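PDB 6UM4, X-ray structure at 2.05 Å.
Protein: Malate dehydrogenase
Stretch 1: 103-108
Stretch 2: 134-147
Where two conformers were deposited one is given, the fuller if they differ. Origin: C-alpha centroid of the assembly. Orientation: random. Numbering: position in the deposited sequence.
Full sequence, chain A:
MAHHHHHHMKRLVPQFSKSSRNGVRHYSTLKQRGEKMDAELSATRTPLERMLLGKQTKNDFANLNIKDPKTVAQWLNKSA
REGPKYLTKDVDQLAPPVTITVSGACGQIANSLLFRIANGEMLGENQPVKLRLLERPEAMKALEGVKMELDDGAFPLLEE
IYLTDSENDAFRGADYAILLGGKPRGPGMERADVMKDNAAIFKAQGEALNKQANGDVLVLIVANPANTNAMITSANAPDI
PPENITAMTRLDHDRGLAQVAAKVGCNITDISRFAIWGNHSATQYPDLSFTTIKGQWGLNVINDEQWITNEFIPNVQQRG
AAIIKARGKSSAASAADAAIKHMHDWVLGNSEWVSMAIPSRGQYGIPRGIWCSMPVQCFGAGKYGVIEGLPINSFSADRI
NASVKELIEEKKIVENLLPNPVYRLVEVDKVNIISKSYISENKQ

Stretch 1, residues 103-108: SGACGQ
Stretch 2, residues 134-147: LERPEAMKALEGVK

A tight turn can present several backbone amides to one side, and a neighbouring segment can answer them with a carbonyl and a carboxylate. Malate dehydrogenase offers a compact example, in which the turn-containing segment 103-108 meets the loop and helix of 134-147 and 388 Å² of surface is buried between them.

The register begins at Ser103. Its backbone is extended (phi/psi -90/172), and its CA lies 4.5 Å from the CA of Leu134, a strand residue at -114/137. From Ser103 to Gly104 and from Leu134 to Glu135 the two segments run in the same direction. The CA of Ser103 also makes a CA-H...O contact of 3.5 Å with Leu134 O. The CB of Ser103 lies 4.0 Å from CD2 of Leu134 (chi1 t, chi2 p); chi1 p (69°) places the serine OG, which is hydrogen-bonded elsewhere in the structure.

Gly104 opens a type I turn that ends at Gly107, closed by a backbone hydrogen bond of 3.0 Å from Gly107 N to Gly104 O. Its phi/psi of 52/36 is a conformation that glycine adopts readily. The CA of Gly104 is 5.2 Å from the CA of Glu135. Although Gly104 N approaches Leu134 O to 3.1 Å, the angle is too poor for a hydrogen bond.

That carbonyl is instead taken by Ala105 (-72/-7): Ala105 N donates to Leu134 O at 3.2 Å and a nearly straight 171°. The methyl points toward stretch 2, where Ala105 CB packs against Leu143 CD1 at 3.8 Å.

Cys106 (-95/-7) joins both kinds of chemistry. Its N donates to Glu135 OE2 at 3.0 Å and 158°, pairing an amide with a carboxylate. Glu135, extended at -146/171, reaches the turn with chi1 -104° (between wells), chi2 -60° and chi3 -20°; its other oxygen, OE1, accepts from Arg136 N at 2.9 Å, so the carboxylate joins the turn to the backbone just after Glu135.

The cysteine side chain, chi1 -87° (m), lies along the start of the helix. After a 3-10 segment at Pro137-Glu138, Ala139 occupies the N-cap position before the helix that runs from Met140 through Lys147 and beyond. The SG of Cys106 is 3.7 Å from Leu143 CB, 4.0 Å from Ala142 CB and 4.1 Å from Val146 CG2, and the CA atoms of Cys106 and Leu143 are 5.7 Å apart. Leu143 is t, p and Val146 is t.

Gly107 (-78/177) barely touches stretch 2 and occupies the N-cap position of the next helix, which Gln108 (-70/-39; chi1 and chi2 both m) enters without contacting the partner.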

# COMPACT_ATOMS: atom_id res chain seq x y z
N SER A 103 -8.41 -5.13 13.43
CA SER A 103 -9.04 -4.08 14.21
C SER A 103 -8.49 -2.72 13.78
O SER A 103 -7.58 -2.63 12.96
CB SER A 103 -8.83 -4.33 15.71
OG SER A 103 -7.46 -4.15 16.05
N GLY A 104 -9.09 -1.66 14.30
CA GLY A 104 -8.70 -0.32 13.88
C GLY A 104 -8.70 -0.15 12.37
O GLY A 104 -7.85 0.57 11.83
N ALA A 105 -9.66 -0.79 11.69
CA ALA A 105 -9.61 -0.94 10.24
C ALA A 105 -9.87 0.35 9.47
O ALA A 105 -9.73 0.35 8.25
CB ALA A 105 -10.61 -2.01 9.80
N CYS A 106 -10.25 1.44 10.13
CA CYS A 106 -10.45 2.74 9.51
C CYS A 106 -9.23 3.63 9.61
O CYS A 106 -9.21 4.71 9.02
CB CYS A 106 -11.64 3.45 10.16
SG CYS A 106 -13.22 3.06 9.40
N GLY A 107 -8.21 3.21 10.36
CA GLY A 107 -7.05 4.05 10.61
C GLY A 107 -6.07 4.13 9.45
O GLY A 107 -6.20 3.48 8.41
N GLN A 108 -5.03 4.95 9.67
CA GLN A 108 -4.06 5.22 8.61
C GLN A 108 -3.20 4.00 8.32
O GLN A 108 -2.94 3.68 7.15
CB GLN A 108 -3.20 6.43 8.99
CG GLN A 108 -3.95 7.75 8.90
CD GLN A 108 -4.58 7.97 7.53
OE1 GLN A 108 -3.94 7.78 6.49
NE2 GLN A 108 -5.86 8.34 7.53
N LEU A 134 -12.83 -4.70 12.00
CA LEU A 134 -13.41 -4.26 13.26
C LEU A 134 -13.09 -2.79 13.50
O LEU A 134 -11.97 -2.34 13.26
CB LEU A 134 -12.86 -5.09 14.42
CG LEU A 134 -13.23 -4.60 15.81
CD1 LEU A 134 -14.73 -4.70 15.95
CD2 LEU A 134 -12.54 -5.41 16.89
N GLU A 135 -14.08 -2.03 13.96
CA GLU A 135 -13.89 -0.64 14.30
C GLU A 135 -14.78 -0.30 15.49
O GLU A 135 -15.65 -1.08 15.88
CB GLU A 135 -14.19 0.30 13.11
CG GLU A 135 -12.97 0.89 12.40
CD GLU A 135 -12.08 1.75 13.32
OE1 GLU A 135 -12.54 2.21 14.39
OE2 GLU A 135 -10.89 1.94 12.98
N ARG A 136 -14.58 0.89 16.04
CA ARG A 136 -15.46 1.41 17.06
C ARG A 136 -16.84 1.67 16.47
O ARG A 136 -16.98 1.86 15.26
CB ARG A 136 -14.88 2.69 17.65
CG ARG A 136 -13.70 2.45 18.60
CD ARG A 136 -13.23 3.75 19.26
NE ARG A 136 -11.85 3.64 19.73
CZ ARG A 136 -11.49 3.33 20.98
NH1 ARG A 136 -12.42 3.10 21.90
NH2 ARG A 136 -10.20 3.27 21.31
N PRO A 137 -17.89 1.65 17.31
CA PRO A 137 -19.25 1.84 16.79
C PRO A 137 -19.43 3.12 15.98
O PRO A 137 -20.12 3.12 14.95
CB PRO A 137 -20.11 1.88 18.07
CG PRO A 137 -19.32 1.11 19.08
CD PRO A 137 -17.87 1.40 18.77
N GLU A 138 -18.81 4.21 16.41
CA GLU A 138 -18.97 5.51 15.79
C GLU A 138 -18.22 5.65 14.46
O GLU A 138 -18.36 6.69 13.82
CB GLU A 138 -18.52 6.59 16.78
CG GLU A 138 -17.12 6.37 17.35
CD GLU A 138 -17.11 5.45 18.57
OE1 GLU A 138 -18.15 4.81 18.84
OE2 GLU A 138 -16.07 5.35 19.24
N ALA A 139 -17.44 4.65 14.05
CA ALA A 139 -16.69 4.70 12.79
C ALA A 139 -17.25 3.75 11.74
O ALA A 139 -16.58 3.51 10.73
CB ALA A 139 -15.21 4.40 13.03
N MET A 140 -18.43 3.18 11.96
CA MET A 140 -18.95 2.18 11.02
C MET A 140 -19.34 2.81 9.68
O MET A 140 -19.18 2.16 8.64
CB MET A 140 -20.14 1.44 11.64
CG MET A 140 -19.72 0.59 12.84
SD MET A 140 -18.30 -0.50 12.53
CE MET A 140 -19.11 -1.65 11.42
N LYS A 141 -19.84 4.04 9.67
CA LYS A 141 -20.15 4.68 8.39
C LYS A 141 -18.89 4.84 7.55
O LYS A 141 -18.90 4.53 6.36
CB LYS A 141 -20.83 6.03 8.60
N ALA A 142 -17.79 5.26 8.18
CA ALA A 142 -16.53 5.38 7.45
C ALA A 142 -15.99 4.01 7.04
O ALA A 142 -15.36 3.89 5.98
CB ALA A 142 -15.49 6.12 8.30
N LEU A 143 -16.21 2.98 7.86
CA LEU A 143 -15.72 1.65 7.52
C LEU A 143 -16.35 1.13 6.23
O LEU A 143 -15.68 0.46 5.44
CB LEU A 143 -15.99 0.68 8.66
CG LEU A 143 -15.36 -0.70 8.53
CD1 LEU A 143 -13.83 -0.59 8.47
CD2 LEU A 143 -15.79 -1.57 9.68
N GLU A 144 -17.62 1.47 5.98
CA GLU A 144 -18.23 1.13 4.70
C GLU A 144 -17.42 1.71 3.54
O GLU A 144 -17.36 1.11 2.46
CB GLU A 144 -19.67 1.64 4.64
CG GLU A 144 -20.54 1.20 5.79
CD GLU A 144 -21.37 -0.02 5.47
OE1 GLU A 144 -20.90 -0.90 4.71
OE2 GLU A 144 -22.51 -0.11 6.01
N GLY A 145 -16.84 2.89 3.74
CA GLY A 145 -15.96 3.45 2.72
C GLY A 145 -14.72 2.60 2.50
O GLY A 145 -14.20 2.50 1.39
N VAL A 146 -14.19 2.03 3.58
CA VAL A 146 -13.04 1.15 3.44
C VAL A 146 -13.39 -0.04 2.57
O VAL A 146 -12.61 -0.45 1.70
CB VAL A 146 -12.54 0.71 4.84
CG1 VAL A 146 -11.42 -0.34 4.72
CG2 VAL A 146 -12.03 1.93 5.61
N LYS A 147 -14.56 -0.64 2.81
CA LYS A 147 -14.96 -1.78 2.00
C LYS A 147 -15.10 -1.37 0.54
O LYS A 147 -14.62 -2.06 -0.37
CB LYS A 147 -16.26 -2.38 2.54
CG LYS A 147 -16.78 -3.53 1.71
CD LYS A 147 -18.04 -4.09 2.30
CE LYS A 147 -18.59 -5.21 1.45
NZ LYS A 147 -18.93 -4.74 0.07